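Local coordinates for protein cellobiose 2-epimerase (Ruminococcus albus, PDB 3VW5) that catalyses the reversible epimerization of cellobiose, an unmodified sugar, to 4-O-beta-D-glucopyranosyl-D-mannose, at residues M1-R7 / V382-D388; N26-G31 / D44-H50; Y217-N222 / K273-N277. The protein carries 2 engineered substitutions. One frame throughout, in Å; residues are numbered along the deposited sequence.

Contact 1 (M1-R7 / V382-D388); sequences MMISEIR and VITRGVD
Ile3 overlaps the side chain of Asp388 and the bend that follows helix 373-385. Its CG1 lies 3.6 Å from CG of Asp388 and 3.9 Å from CG1 of Val382, while its CD1 rests on CA of Gly386 and O of Val387, both at 3.5 Å. CG2 turns to the backbone of Ile383. With CG1 anti to the carbonyl carbon (chi1 -61°), the longer branch is carried out to the turn. Gly386 is the first residue past the helix, and its positive phi favours glycine.

Polar contact is concentrated at the carboxylate of Asp388. Among the bonds to OD2 is one from N of Ile3, 3.1 Å long, whose N-H points almost straight at it (170°). The donor comes from above the carboxylate plane, 42° out of it. N of Met2 is also near OD2, but its angle is too poor for a bond. The backbone of Met2 is instead hydrogen-bonded to Ile389, at the end of the chain. A negative group at the first turn of helix 2-19 is likely to suit the positive end of that helix. With a leucine in place of Asp388, N of Ile3 would probably lose this acceptor, and the helix start its nearby negative charge.

Further along, CD1 of Ile6 meets both methyls of Val382, with CG2 of Val382 at 4.0 Å. Ile6 lies nearly perpendicular to Val382. Arg7 adds its aliphatic part: its CG is 3.5 Å from CD1 of Ile383. Met2 turns inward, where its methyl CE approaches the carbonyl O of Val387. Trp333 of helix 323-340 packs on Met2 and Ile6, and Ile314 of helix 303-318 touches Met2.

The arrangement brings the first and last helices of the chain together, the closure expected of an (alpha/alpha)6 barrel.

Contact 2 (N26-G31 / D44-H50); sequences NGGFYG and DKGVILH
Lys45 and His50 hold the glycine-rich loop 26-31 against the start of helix 47-64, one of the helices of the (alpha/alpha)6 barrel. Lys45 bonds through its tip: NZ donates to O of Gly27 at 2.7 Å, nearly along the C=O axis (165°). Its extended chain runs past the carbonyl of Phe29, with CE 3.4 Å from O of Phe29. His50 works through one edge of its ring. NE2 accepts from N of Phe29 at 3.0 Å in an almost straight bond, tilted 26° from the ring plane. CA of Gly28 lies at the same ring edge, in its plane. A side chain on Gly28 would run into NE2, and the positive phi of that residue also favours glycine. At the other end of the loop, Gly31 packs closely on Asp44 and Lys45, and a CB on it would clash with O of Asp44. CD2 of Leu49 rests near the Gly31 carbonyl.

A second shell fixes the lysine and the histidine. NZ of Lys45 also pairs with Asp23 in a salt bridge and bonds to O of Phe98, so its charge is probably balanced there by Asp23. The His50 ring stacks with Phe79 of helix 67-84. Its rotation is set by ND1, which donates to O of Gly46, the residue at the N-cap position. N of His50 reaches that same oxygen from the opposite face of its plane.

A single water closes the Gly31 end: it donates to O of Gly31 and to O of Asp44 (2.8 Å), and accepts from N of Gly46 at 3.0 Å.

Contact 3 (Y217-N222 / K273-N277); sequences YTPDTN and KISHN
Apolar contact centres on Tyr217 and Ile274. CE1 of the tyrosine ring lies 3.8 Å from CG1 of Ile274, and the neighbouring CD1 of the ring meets CD1 of the isoleucine. The ring and the isoleucine run alongside each other, pointing opposite ways. Tyr217 has CG anti to its own N (chi1 175°), and this sends the ring toward helix 261-281. The tyrosine hydroxyl goes on to Lys273, where OH is 3.8 Å from CD. The lysine chain runs across the end of the tyrosine and offers only its aliphatic part here.

Asn222 makes the van der Waals contacts of the loop's far end. Its ND2 is 3.7 Å from CB of Lys273, and its CB lies 3.9 Å from CB of Asn277. The backbone O of Asn222 rests on CG1 of Ile274.

Direct hydrogen bonding stays on each side of the contact. ND2 of Asn222 donates to OH of Tyr217 at 3.0 Å, with the hydroxyl close to the amide plane. This bond links the tyrosine to the end of its own loop and limits how the amide can turn. O of Thr218 accepts from N of Thr221 and N of Asn222, which closes the turn.

Water carries the polar link between the segments. One molecule donates to O of Asn222 at 2.6 Å and accepts from ND2 of Asn277 at 2.9 Å.

Residues 219-222 form the turn of a beta hairpin. It joins the short, weakly bonded strand 217-218, at the edge of a three-stranded antiparallel sheet, to strand 223-228. The turn packs near the protein surface on helix 261-281 of the (alpha/alpha)6 barrel, whose Ile274 also touches Asp244 and Thr248 of helix 241-258.

The chain begins in contact 1, and helix 2-19 leads from there into the loop that opens contact 2. Contact 2 is local: it closes a loop with only 12 residues between its segments and fastens that loop to the start of helix 47-64. Contact 3 follows in series, with 50 residues between its segments, and ties the 217-222 turn to helix 261-281. Contact 1 closes last, when helix 373-385 and the C-terminal tail return to the first helix. Contacts 2 and 3 are both nested within it. They lie on opposite sides of the chain's centre, their own centres about 37 Å apart.

Contact 1 (M1-R7 / V382-D388)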
ATOM      1  N   MET A   1     -15.812   1.626  21.885  1.00 55.46           N
ATOM      2  CA  MET A   1     -14.821   2.634  21.518  1.00 59.89           C
ATOM      3  C   MET A   1     -14.227   2.348  20.132  1.00 56.13           C
ATOM      4  O   MET A   1     -14.714   1.481  19.404  1.00 57.76           O
ATOM      5  CB  MET A   1     -13.718   2.710  22.577  1.00 60.07           C
ATOM      6  CG  MET A   1     -14.240   2.869  24.015  1.00 62.57           C
ATOM      7  SD  MET A   1     -12.972   3.327  25.232  1.00 78.13           S
ATOM      8  CE  MET A   1     -12.967   5.116  25.088  1.00 64.24           C
ATOM      9  N   MET A   2     -13.170   3.067  19.772  1.00 52.49           N
ATOM     10  CA  MET A   2     -12.617   2.985  18.420  1.00 51.00           C
ATOM     11  C   MET A   2     -12.198   1.580  17.950  1.00 51.97           C
ATOM     12  O   MET A   2     -12.542   1.165  16.827  1.00 44.85           O
ATOM     13  CB  MET A   2     -11.449   3.956  18.272  1.00 49.78           C
ATOM     14  CG  MET A   2     -11.166   4.395  16.840  1.00 49.09           C
ATOM     15  SD  MET A   2      -9.615   5.339  16.781  1.00 57.45           S
ATOM     16  CE  MET A   2      -8.519   4.117  17.515  1.00 59.05           C
ATOM     17  N   ILE A   3     -11.457   0.845  18.784  1.00 48.09           N
ATOM     18  CA  ILE A   3     -10.964  -0.463  18.349  1.00 42.03           C
ATOM     19  C   ILE A   3     -12.106  -1.431  18.078  1.00 44.48           C
ATOM     20  O   ILE A   3     -12.085  -2.166  17.093  1.00 46.45           O
ATOM     21  CB  ILE A   3      -9.979  -1.103  19.342  1.00 44.81           C
ATOM     22  CG1 ILE A   3      -8.751  -0.218  19.515  1.00 44.94           C
ATOM     23  CG2 ILE A   3      -9.557  -2.479  18.846  1.00 37.16           C
ATOM     24  CD1 ILE A   3      -7.712  -0.800  20.432  1.00 45.68           C
ATOM     25  N   SER A   4     -13.106  -1.424  18.948  1.00 45.11           N
ATOM     26  CA  SER A   4     -14.220  -2.350  18.826  1.00 46.05           C
ATOM     27  C   SER A   4     -14.995  -2.111  17.527  1.00 45.18           C
ATOM     28  O   SER A   4     -15.403  -3.063  16.839  1.00 42.82           O
ATOM     29  CB  SER A   4     -15.136  -2.230  20.047  1.00 47.19           C
ATOM     30  OG  SER A   4     -16.498  -2.187  19.663  1.00 53.70           O
ATOM     31  N   GLU A   5     -15.176  -0.837  17.188  1.00 41.80           N
ATOM     32  CA  GLU A   5     -15.900  -0.458  15.972  1.00 48.07           C
ATOM     33  C   GLU A   5     -15.141  -0.870  14.716  1.00 45.81           C
ATOM     34  O   GLU A   5     -15.717  -1.435  13.773  1.00 42.08           O
ATOM     35  CB  GLU A   5     -16.161   1.053  15.945  1.00 45.04           C
ATOM     36  CG  GLU A   5     -16.975   1.566  17.131  1.00 51.13           C
ATOM     37  CD  GLU A   5     -17.018   3.084  17.210  1.00 60.51           C
ATOM     38  OE1 GLU A   5     -16.434   3.743  16.319  1.00 56.06           O
ATOM     39  OE2 GLU A   5     -17.628   3.619  18.169  1.00 60.46           O
ATOM     40  N   ILE A   6     -13.841  -0.599  14.719  1.00 43.64           N
ATOM     41  CA  ILE A   6     -13.016  -0.904  13.564  1.00 41.51           C
ATOM     42  C   ILE A   6     -12.931  -2.410  13.340  1.00 39.66           C
ATOM     43  O   ILE A   6     -13.015  -2.879  12.200  1.00 36.22           O
ATOM     44  CB  ILE A   6     -11.631  -0.240  13.677  1.00 43.21           C
ATOM     45  CG1 ILE A   6     -11.737   1.231  13.276  1.00 38.98           C
ATOM     46  CG2 ILE A   6     -10.614  -0.950  12.813  1.00 39.35           C
ATOM     47  CD1 ILE A   6     -10.554   2.060  13.686  1.00 37.82           C
ATOM     48  N   ARG A   7     -12.805  -3.162  14.430  1.00 38.21           N
ATOM     49  CA  ARG A   7     -12.748  -4.619  14.359  1.00 41.44           C
ATOM     50  C   ARG A   7     -14.027  -5.152  13.722  1.00 43.61           C
ATOM     51  O   ARG A   7     -14.008  -6.132  12.968  1.00 41.00           O
ATOM     52  CB  ARG A   7     -12.545  -5.223  15.754  1.00 43.96           C
ATOM     53  CG  ARG A   7     -12.247  -6.724  15.759  1.00 49.47           C
ATOM     54  CD  ARG A   7     -12.060  -7.267  17.177  1.00 49.84           C
ATOM     55  NE  ARG A   7     -10.788  -7.978  17.379  1.00 57.31           N
ATOM     56  CZ  ARG A   7     -10.583  -9.256  17.050  1.00 63.76           C
ATOM     57  NH1 ARG A   7     -11.564  -9.956  16.477  1.00 53.25           N
ATOM     58  NH2 ARG A   7      -9.397  -9.836  17.286  1.00 58.12           N
ATOM     59  N   VAL A 382      -4.843  -1.293  13.882  1.00 40.87           N
ATOM     60  CA  VAL A 382      -5.501  -0.637  15.008  1.00 40.50           C
ATOM     61  C   VAL A 382      -5.732  -1.673  16.081  1.00 46.31           C
ATOM     62  O   VAL A 382      -5.413  -1.464  17.261  1.00 47.26           O
ATOM     63  CB  VAL A 382      -6.860  -0.031  14.601  1.00 44.69           C
ATOM     64  CG1 VAL A 382      -7.707   0.260  15.839  1.00 45.90           C
ATOM     65  CG2 VAL A 382      -6.665   1.235  13.763  1.00 40.97           C
ATOM     66  N   ILE A 383      -6.285  -2.799  15.642  1.00 42.73           N
ATOM     67  CA  ILE A 383      -6.512  -3.942  16.498  1.00 42.98           C
ATOM     68  C   ILE A 383      -5.213  -4.329  17.194  1.00 47.95           C
ATOM     69  O   ILE A 383      -5.156  -4.463  18.418  1.00 51.05           O
ATOM     70  CB  ILE A 383      -7.036  -5.141  15.676  1.00 35.60           C
ATOM     71  CG1 ILE A 383      -8.521  -4.953  15.367  1.00 34.21           C
ATOM     72  CG2 ILE A 383      -6.781  -6.446  16.417  1.00 34.57           C
ATOM     73  CD1 ILE A 383      -9.073  -5.963  14.408  1.00 38.64           C
ATOM     74  N   THR A 384      -4.165  -4.474  16.398  1.00 45.41           N
ATOM     75  CA  THR A 384      -2.895  -5.019  16.861  1.00 45.98           C
ATOM     76  C   THR A 384      -2.122  -4.100  17.811  1.00 51.74           C
ATOM     77  O   THR A 384      -1.417  -4.578  18.694  1.00 55.22           O
ATOM     78  CB  THR A 384      -2.017  -5.377  15.650  1.00 50.95           C
ATOM     79  OG1 THR A 384      -2.216  -6.758  15.317  1.00 50.65           O
ATOM     80  CG2 THR A 384      -0.554  -5.127  15.944  1.00 59.93           C
ATOM     81  N   ARG A 385      -2.252  -2.787  17.629  1.00 50.03           N
ATOM     82  CA  ARG A 385      -1.551  -1.826  18.477  1.00 49.87           C
ATOM     83  C   ARG A 385      -2.275  -1.611  19.802  1.00 48.43           C
ATOM     84  O   ARG A 385      -1.724  -1.062  20.752  1.00 45.40           O
ATOM     85  CB  ARG A 385      -1.408  -0.486  17.749  1.00 49.68           C
ATOM     86  CG  ARG A 385      -0.532  -0.552  16.521  1.00 46.55           C
ATOM     87  CD  ARG A 385      -0.551   0.751  15.778  1.00 41.36           C
ATOM     88  NE  ARG A 385       0.127   0.619  14.494  1.00 42.06           N
ATOM     89  CZ  ARG A 385       1.289   1.193  14.196  1.00 43.10           C
ATOM     90  NH1 ARG A 385       1.910   1.963  15.088  1.00 38.31           N
ATOM     91  NH2 ARG A 385       1.823   1.007  12.995  1.00 40.13           N
ATOM     92  N   GLY A 386      -3.532  -2.031  19.835  1.00 50.13           N
ATOM     93  CA  GLY A 386      -4.383  -1.861  20.994  1.00 44.68           C
ATOM     94  C   GLY A 386      -4.344  -0.522  21.712  1.00 50.57           C
ATOM     95  O   GLY A 386      -4.440  -0.488  22.934  1.00 53.57           O
ATOM     96  N   VAL A 387      -4.205   0.589  20.997  1.00 46.50           N
ATOM     97  CA  VAL A 387      -4.502   1.858  21.649  1.00 45.77           C
ATOM     98  C   VAL A 387      -5.907   2.306  21.291  1.00 52.05           C
ATOM     99  O   VAL A 387      -6.274   2.363  20.124  1.00 49.88           O
ATOM    100  CB  VAL A 387      -3.430   2.965  21.435  1.00 44.51           C
ATOM    101  CG1 VAL A 387      -2.441   2.564  20.383  1.00 50.31           C
ATOM    102  CG2 VAL A 387      -4.077   4.299  21.140  1.00 45.88           C
ATOM    103  N   ASP A 388      -6.698   2.582  22.324  1.00 57.74           N
ATOM    104  CA  ASP A 388      -8.111   2.899  22.161  1.00 54.43           C
ATOM    105  C   ASP A 388      -8.418   4.355  22.482  1.00 58.94           C
ATOM    106  O   ASP A 388      -7.624   5.042  23.125  1.00 56.22           O
ATOM    107  CB  ASP A 388      -8.967   2.000  23.050  1.00 51.32           C
ATOM    108  CG  ASP A 388     -10.215   1.507  22.339  1.00 60.86           C
ATOM    109  OD1 ASP A 388     -10.656   0.364  22.620  1.00 58.98           O
ATOM    110  OD2 ASP A 388     -10.752   2.260  21.485  1.00 60.79           O
TER

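Contact 2 (N26-G31 / D44-H50)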
ATOM      1  N   ASN A  26     -12.720 -18.937 -12.926  1.00 56.74           N
ATOM      2  CA  ASN A  26     -11.513 -18.648 -13.682  1.00 55.04           C
ATOM      3  C   ASN A  26     -10.276 -18.368 -12.815  1.00 54.08           C
ATOM      4  O   ASN A  26      -9.222 -18.001 -13.338  1.00 55.33           O
ATOM      5  CB  ASN A  26     -11.754 -17.528 -14.691  1.00 54.25           C
ATOM      6  CG  ASN A  26     -12.582 -17.991 -15.888  1.00 59.99           C
ATOM      7  OD1 ASN A  26     -12.128 -18.812 -16.694  1.00 64.06           O
ATOM      8  ND2 ASN A  26     -13.792 -17.450 -16.019  1.00 49.58           N
ATOM      9  N   GLY A  27     -10.398 -18.559 -11.504  1.00 48.52           N
ATOM     10  CA  GLY A  27      -9.264 -18.394 -10.608  1.00 42.49           C
ATOM     11  C   GLY A  27      -9.086 -16.969 -10.124  1.00 45.36           C
ATOM     12  O   GLY A  27      -9.496 -16.019 -10.779  1.00 48.44           O
ATOM     13  N   GLY A  28      -8.478 -16.807  -8.963  1.00 42.53           N
ATOM     14  CA  GLY A  28      -8.276 -15.480  -8.417  1.00 40.41           C
ATOM     15  C   GLY A  28      -9.574 -14.792  -8.035  1.00 43.44           C
ATOM     16  O   GLY A  28     -10.545 -15.446  -7.672  1.00 46.85           O
ATOM     17  N   PHE A  29      -9.587 -13.465  -8.108  1.00 44.63           N
ATOM     18  CA  PHE A  29     -10.776 -12.670  -7.793  1.00 42.57           C
ATOM     19  C   PHE A  29     -11.223 -11.798  -8.973  1.00 40.31           C
ATOM     20  O   PHE A  29     -10.404 -11.430  -9.812  1.00 41.48           O
ATOM     21  CB  PHE A  29     -10.496 -11.785  -6.587  1.00 38.01           C
ATOM     22  CG  PHE A  29     -10.318 -12.544  -5.324  1.00 38.28           C
ATOM     23  CD1 PHE A  29     -11.239 -12.427  -4.296  1.00 38.81           C
ATOM     24  CD2 PHE A  29      -9.237 -13.396  -5.167  1.00 39.07           C
ATOM     25  CE1 PHE A  29     -11.088 -13.132  -3.128  1.00 37.79           C
ATOM     26  CE2 PHE A  29      -9.070 -14.118  -4.003  1.00 43.35           C
ATOM     27  CZ  PHE A  29     -10.000 -13.991  -2.972  1.00 43.39           C
ATOM     28  N   TYR A  30     -12.512 -11.463  -9.031  1.00 38.76           N
ATOM     29  CA  TYR A  30     -13.026 -10.601 -10.095  1.00 44.74           C
ATOM     30  C   TYR A  30     -12.311  -9.232 -10.100  1.00 41.24           C
ATOM     31  O   TYR A  30     -11.934  -8.699  -9.044  1.00 38.34           O
ATOM     32  CB  TYR A  30     -14.553 -10.434  -9.991  1.00 44.76           C
ATOM     33  CG  TYR A  30     -15.337 -11.735  -9.875  1.00 48.48           C
ATOM     34  CD1 TYR A  30     -15.259 -12.711 -10.864  1.00 47.35           C
ATOM     35  CD2 TYR A  30     -16.171 -11.976  -8.780  1.00 48.02           C
ATOM     36  CE1 TYR A  30     -15.979 -13.889 -10.764  1.00 48.28           C
ATOM     37  CE2 TYR A  30     -16.889 -13.154  -8.671  1.00 46.09           C
ATOM     38  CZ  TYR A  30     -16.792 -14.104  -9.668  1.00 49.60           C
ATOM     39  OH  TYR A  30     -17.505 -15.276  -9.561  1.00 56.95           O
ATOM     40  N   GLY A  31     -12.113  -8.682 -11.292  1.00 34.21           N
ATOM     41  CA  GLY A  31     -11.263  -7.525 -11.458  1.00 36.97           C
ATOM     42  C   GLY A  31     -11.948  -6.171 -11.365  1.00 46.07           C
ATOM     43  O   GLY A  31     -11.268  -5.151 -11.221  1.00 43.25           O
ATOM     44  N   ASP A  44     -10.466  -7.503 -16.830  1.00 44.40           N
ATOM     45  CA  ASP A  44      -9.069  -7.848 -16.612  1.00 43.02           C
ATOM     46  C   ASP A  44      -8.727  -7.813 -15.126  1.00 44.88           C
ATOM     47  O   ASP A  44      -9.244  -6.974 -14.380  1.00 42.06           O
ATOM     48  CB  ASP A  44      -8.152  -6.878 -17.354  1.00 47.73           C
ATOM     49  CG  ASP A  44      -8.229  -7.025 -18.863  1.00 52.52           C
ATOM     50  OD1 ASP A  44      -8.609  -8.118 -19.356  1.00 54.21           O
ATOM     51  OD2 ASP A  44      -7.889  -6.036 -19.554  1.00 51.12           O
ATOM     52  N   LYS A  45      -7.849  -8.722 -14.711  1.00 40.82           N
ATOM     53  CA  LYS A  45      -7.456  -8.851 -13.316  1.00 42.61           C
ATOM     54  C   LYS A  45      -6.024  -8.354 -13.114  1.00 44.51           C
ATOM     55  O   LYS A  45      -5.075  -8.968 -13.598  1.00 45.50           O
ATOM     56  CB  LYS A  45      -7.573 -10.315 -12.877  1.00 43.63           C
ATOM     57  CG  LYS A  45      -8.930 -10.942 -13.179  1.00 44.67           C
ATOM     58  CD  LYS A  45      -8.976 -12.421 -12.818  1.00 43.13           C
ATOM     59  CE  LYS A  45     -10.403 -12.953 -12.864  1.00 44.38           C
ATOM     60  NZ  LYS A  45     -10.472 -14.438 -12.715  1.00 46.20           N
ATOM     61  N   GLY A  46      -5.874  -7.239 -12.405  1.00 44.24           N
ATOM     62  CA  GLY A  46      -4.571  -6.630 -12.186  1.00 38.97           C
ATOM     63  C   GLY A  46      -3.780  -7.397 -11.149  1.00 44.67           C
ATOM     64  O   GLY A  46      -4.346  -7.905 -10.168  1.00 46.60           O
ATOM     65  N   VAL A  47      -2.468  -7.494 -11.344  1.00 42.00           N
ATOM     66  CA  VAL A  47      -1.677  -8.304 -10.430  1.00 39.29           C
ATOM     67  C   VAL A  47      -1.388  -7.589  -9.107  1.00 37.14           C
ATOM     68  O   VAL A  47      -1.318  -8.232  -8.054  1.00 39.32           O
ATOM     69  CB  VAL A  47      -0.424  -8.938 -11.100  1.00 41.34           C
ATOM     70  CG1 VAL A  47      -0.512  -8.815 -12.628  1.00 37.59           C
ATOM     71  CG2 VAL A  47       0.856  -8.371 -10.542  1.00 37.62           C
ATOM     72  N   ILE A  48      -1.254  -6.267  -9.140  1.00 35.82           N
ATOM     73  CA  ILE A  48      -1.180  -5.508  -7.888  1.00 37.44           C
ATOM     74  C   ILE A  48      -2.429  -5.730  -7.015  1.00 36.77           C
ATOM     75  O   ILE A  48      -2.343  -5.795  -5.791  1.00 40.40           O
ATOM     76  CB  ILE A  48      -0.933  -4.004  -8.128  1.00 36.71           C
ATOM     77  CG1 ILE A  48       0.452  -3.616  -7.612  1.00 45.48           C
ATOM     78  CG2 ILE A  48      -1.950  -3.166  -7.400  1.00 38.73           C
ATOM     79  CD1 ILE A  48       0.992  -2.366  -8.264  1.00 50.48           C
ATOM     80  N   LEU A  49      -3.577  -5.860  -7.663  1.00 30.08           N
ATOM     81  CA  LEU A  49      -4.824  -6.126  -6.981  1.00 33.81           C
ATOM     82  C   LEU A  49      -4.767  -7.487  -6.292  1.00 40.51           C
ATOM     83  O   LEU A  49      -5.147  -7.617  -5.130  1.00 39.42           O
ATOM     84  CB  LEU A  49      -5.998  -6.061  -7.975  1.00 35.03           C
ATOM     85  CG  LEU A  49      -7.370  -6.589  -7.545  1.00 34.58           C
ATOM     86  CD1 LEU A  49      -7.852  -5.901  -6.293  1.00 34.10           C
ATOM     87  CD2 LEU A  49      -8.393  -6.462  -8.660  1.00 35.91           C
ATOM     88  N   HIS A  50      -4.292  -8.502  -7.013  1.00 40.78           N
ATOM     89  CA  HIS A  50      -4.187  -9.834  -6.445  1.00 35.62           C
ATOM     90  C   HIS A  50      -3.135  -9.937  -5.356  1.00 38.13           C
ATOM     91  O   HIS A  50      -3.332 -10.636  -4.362  1.00 42.66           O
ATOM     92  CB  HIS A  50      -3.980 -10.876  -7.531  1.00 35.12           C
ATOM     93  CG  HIS A  50      -5.245 -11.229  -8.242  1.00 46.37           C
ATOM     94  ND1 HIS A  50      -5.843 -10.384  -9.153  1.00 43.34           N
ATOM     95  CD2 HIS A  50      -6.060 -12.306  -8.134  1.00 46.33           C
ATOM     96  CE1 HIS A  50      -6.956 -10.939  -9.595  1.00 41.05           C
ATOM     97  NE2 HIS A  50      -7.112 -12.105  -8.993  1.00 38.39           N
TER
HETATM   98  O   HOH W   1      -8.374  -5.567 -12.108  1.00 34.06           O

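Contact 3 (Y217-N222 / K273-N277)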
ATOM      1  N   TYR A 217      13.113  13.188   1.772  1.00 41.77           N
ATOM      2  CA  TYR A 217      12.719  14.053   2.880  1.00 37.42           C
ATOM      3  C   TYR A 217      13.225  15.490   2.669  1.00 39.28           C
ATOM      4  O   TYR A 217      14.365  15.710   2.287  1.00 40.31           O
ATOM      5  CB  TYR A 217      13.232  13.475   4.203  1.00 35.97           C
ATOM      6  CG  TYR A 217      12.981  14.353   5.409  1.00 40.98           C
ATOM      7  CD1 TYR A 217      11.690  14.670   5.808  1.00 40.90           C
ATOM      8  CD2 TYR A 217      14.035  14.870   6.150  1.00 43.68           C
ATOM      9  CE1 TYR A 217      11.458  15.481   6.910  1.00 39.35           C
ATOM     10  CE2 TYR A 217      13.811  15.679   7.247  1.00 44.16           C
ATOM     11  CZ  TYR A 217      12.519  15.976   7.622  1.00 44.76           C
ATOM     12  OH  TYR A 217      12.282  16.783   8.707  1.00 49.17           O
ATOM     13  N   THR A 218      12.359  16.466   2.902  1.00 42.42           N
ATOM     14  CA  THR A 218      12.744  17.867   2.798  1.00 41.78           C
ATOM     15  C   THR A 218      12.789  18.462   4.204  1.00 48.91           C
ATOM     16  O   THR A 218      11.750  18.771   4.795  1.00 46.94           O
ATOM     17  CB  THR A 218      11.767  18.637   1.904  1.00 40.71           C
ATOM     18  OG1 THR A 218      11.520  17.872   0.715  1.00 42.99           O
ATOM     19  CG2 THR A 218      12.336  19.975   1.517  1.00 32.81           C
ATOM     20  N   PRO A 219      14.001  18.603   4.760  1.00 51.85           N
ATOM     21  CA  PRO A 219      14.142  18.986   6.171  1.00 51.25           C
ATOM     22  C   PRO A 219      13.525  20.336   6.567  1.00 54.84           C
ATOM     23  O   PRO A 219      12.992  20.419   7.681  1.00 58.44           O
ATOM     24  CB  PRO A 219      15.656  18.971   6.396  1.00 44.44           C
ATOM     25  CG  PRO A 219      16.260  18.986   5.040  1.00 52.03           C
ATOM     26  CD  PRO A 219      15.299  18.297   4.136  1.00 47.59           C
ATOM     27  N   ASP A 220      13.568  21.358   5.711  1.00 46.61           N
ATOM     28  CA  ASP A 220      13.096  22.675   6.142  1.00 56.50           C
ATOM     29  C   ASP A 220      11.594  22.795   5.994  1.00 57.55           C
ATOM     30  O   ASP A 220      11.016  23.837   6.261  1.00 60.90           O
ATOM     31  CB  ASP A 220      13.776  23.795   5.363  1.00 63.53           C
ATOM     32  CG  ASP A 220      13.415  23.765   3.901  1.00 74.71           C
ATOM     33  OD1 ASP A 220      13.504  22.652   3.319  1.00 73.45           O
ATOM     34  OD2 ASP A 220      13.025  24.827   3.336  1.00 73.60           O
ATOM     35  N   THR A 221      10.966  21.711   5.574  1.00 56.49           N
ATOM     36  CA  THR A 221       9.549  21.723   5.257  1.00 53.74           C
ATOM     37  C   THR A 221       8.835  20.543   5.911  1.00 48.97           C
ATOM     38  O   THR A 221       7.637  20.593   6.178  1.00 43.67           O
ATOM     39  CB  THR A 221       9.370  21.656   3.739  1.00 50.48           C
ATOM     40  OG1 THR A 221       9.419  22.983   3.208  1.00 55.98           O
ATOM     41  CG2 THR A 221       8.046  21.047   3.383  1.00 53.08           C
ATOM     42  N   ASN A 222       9.610  19.494   6.169  1.00 46.19           N
ATOM     43  CA  ASN A 222       9.112  18.214   6.657  1.00 44.68           C
ATOM     44  C   ASN A 222       8.236  17.487   5.654  1.00 43.77           C
ATOM     45  O   ASN A 222       7.485  16.597   6.040  1.00 49.22           O
ATOM     46  CB  ASN A 222       8.367  18.369   7.985  1.00 47.66           C
ATOM     47  CG  ASN A 222       9.092  19.270   8.958  1.00 48.36           C
ATOM     48  OD1 ASN A 222       8.600  20.347   9.303  1.00 54.42           O
ATOM     49  ND2 ASN A 222      10.268  18.841   9.403  1.00 44.80           N
ATOM     50  N   LYS A 273       8.316  14.450  12.914  1.00 42.64           N
ATOM     51  CA  LYS A 273       8.301  15.782  12.336  1.00 45.12           C
ATOM     52  C   LYS A 273       7.337  15.826  11.169  1.00 44.55           C
ATOM     53  O   LYS A 273       6.616  16.803  10.989  1.00 47.59           O
ATOM     54  CB  LYS A 273       9.697  16.217  11.886  1.00 47.42           C
ATOM     55  CG  LYS A 273      10.547  16.794  12.995  1.00 45.92           C
ATOM     56  CD  LYS A 273      11.929  17.114  12.499  1.00 48.23           C
ATOM     57  CE  LYS A 273      12.919  17.130  13.650  1.00 55.99           C
ATOM     58  NZ  LYS A 273      14.325  17.106  13.139  1.00 62.50           N
ATOM     59  N   ILE A 274       7.336  14.759  10.380  1.00 41.09           N
ATOM     60  CA  ILE A 274       6.433  14.635   9.246  1.00 45.95           C
ATOM     61  C   ILE A 274       5.000  14.493   9.757  1.00 44.84           C
ATOM     62  O   ILE A 274       4.085  15.101   9.221  1.00 41.53           O
ATOM     63  CB  ILE A 274       6.822  13.437   8.352  1.00 45.94           C
ATOM     64  CG1 ILE A 274       8.269  13.604   7.862  1.00 38.85           C
ATOM     65  CG2 ILE A 274       5.823  13.267   7.191  1.00 38.17           C
ATOM     66  CD1 ILE A 274       8.821  12.401   7.155  1.00 39.35           C
ATOM     67  N   SER A 275       4.821  13.693  10.804  1.00 44.32           N
ATOM     68  CA  SER A 275       3.519  13.543  11.433  1.00 42.07           C
ATOM     69  C   SER A 275       2.938  14.867  11.901  1.00 45.93           C
ATOM     70  O   SER A 275       1.763  15.157  11.655  1.00 47.14           O
ATOM     71  CB  SER A 275       3.610  12.603  12.619  1.00 42.77           C
ATOM     72  OG  SER A 275       3.506  11.268  12.186  1.00 48.19           O
ATOM     73  N   HIS A 276       3.737  15.663  12.602  1.00 44.54           N
ATOM     74  CA  HIS A 276       3.214  16.918  13.118  1.00 46.65           C
ATOM     75  C   HIS A 276       2.833  17.809  11.968  1.00 46.19           C
ATOM     76  O   HIS A 276       1.780  18.443  12.000  1.00 49.54           O
ATOM     77  CB  HIS A 276       4.204  17.639  14.050  1.00 45.21           C
ATOM     78  CG  HIS A 276       4.174  17.128  15.458  1.00 50.79           C
ATOM     79  ND1 HIS A 276       3.129  17.408  16.324  1.00 49.98           N
ATOM     80  CD2 HIS A 276       5.039  16.325  16.139  1.00 51.19           C
ATOM     81  CE1 HIS A 276       3.367  16.803  17.493  1.00 56.35           C
ATOM     82  NE2 HIS A 276       4.521  16.148  17.407  1.00 48.06           N
ATOM     83  N   ASN A 277       3.685  17.842  10.948  1.00 42.97           N
ATOM     84  CA  ASN A 277       3.413  18.657   9.773  1.00 40.84           C
ATOM     85  C   ASN A 277       2.076  18.312   9.118  1.00 44.47           C
ATOM     86  O   ASN A 277       1.270  19.199   8.861  1.00 42.77           O
ATOM     87  CB  ASN A 277       4.531  18.555   8.748  1.00 40.84           C
ATOM     88  CG  ASN A 277       4.500  19.705   7.763  1.00 48.81           C
ATOM     89  OD1 ASN A 277       4.456  20.870   8.165  1.00 51.06           O
ATOM     90  ND2 ASN A 277       4.496  19.391   6.470  1.00 43.55           N
TER
HETATM   91  O   HOH W   2       4.886  16.566   5.915  1.00 41.88           O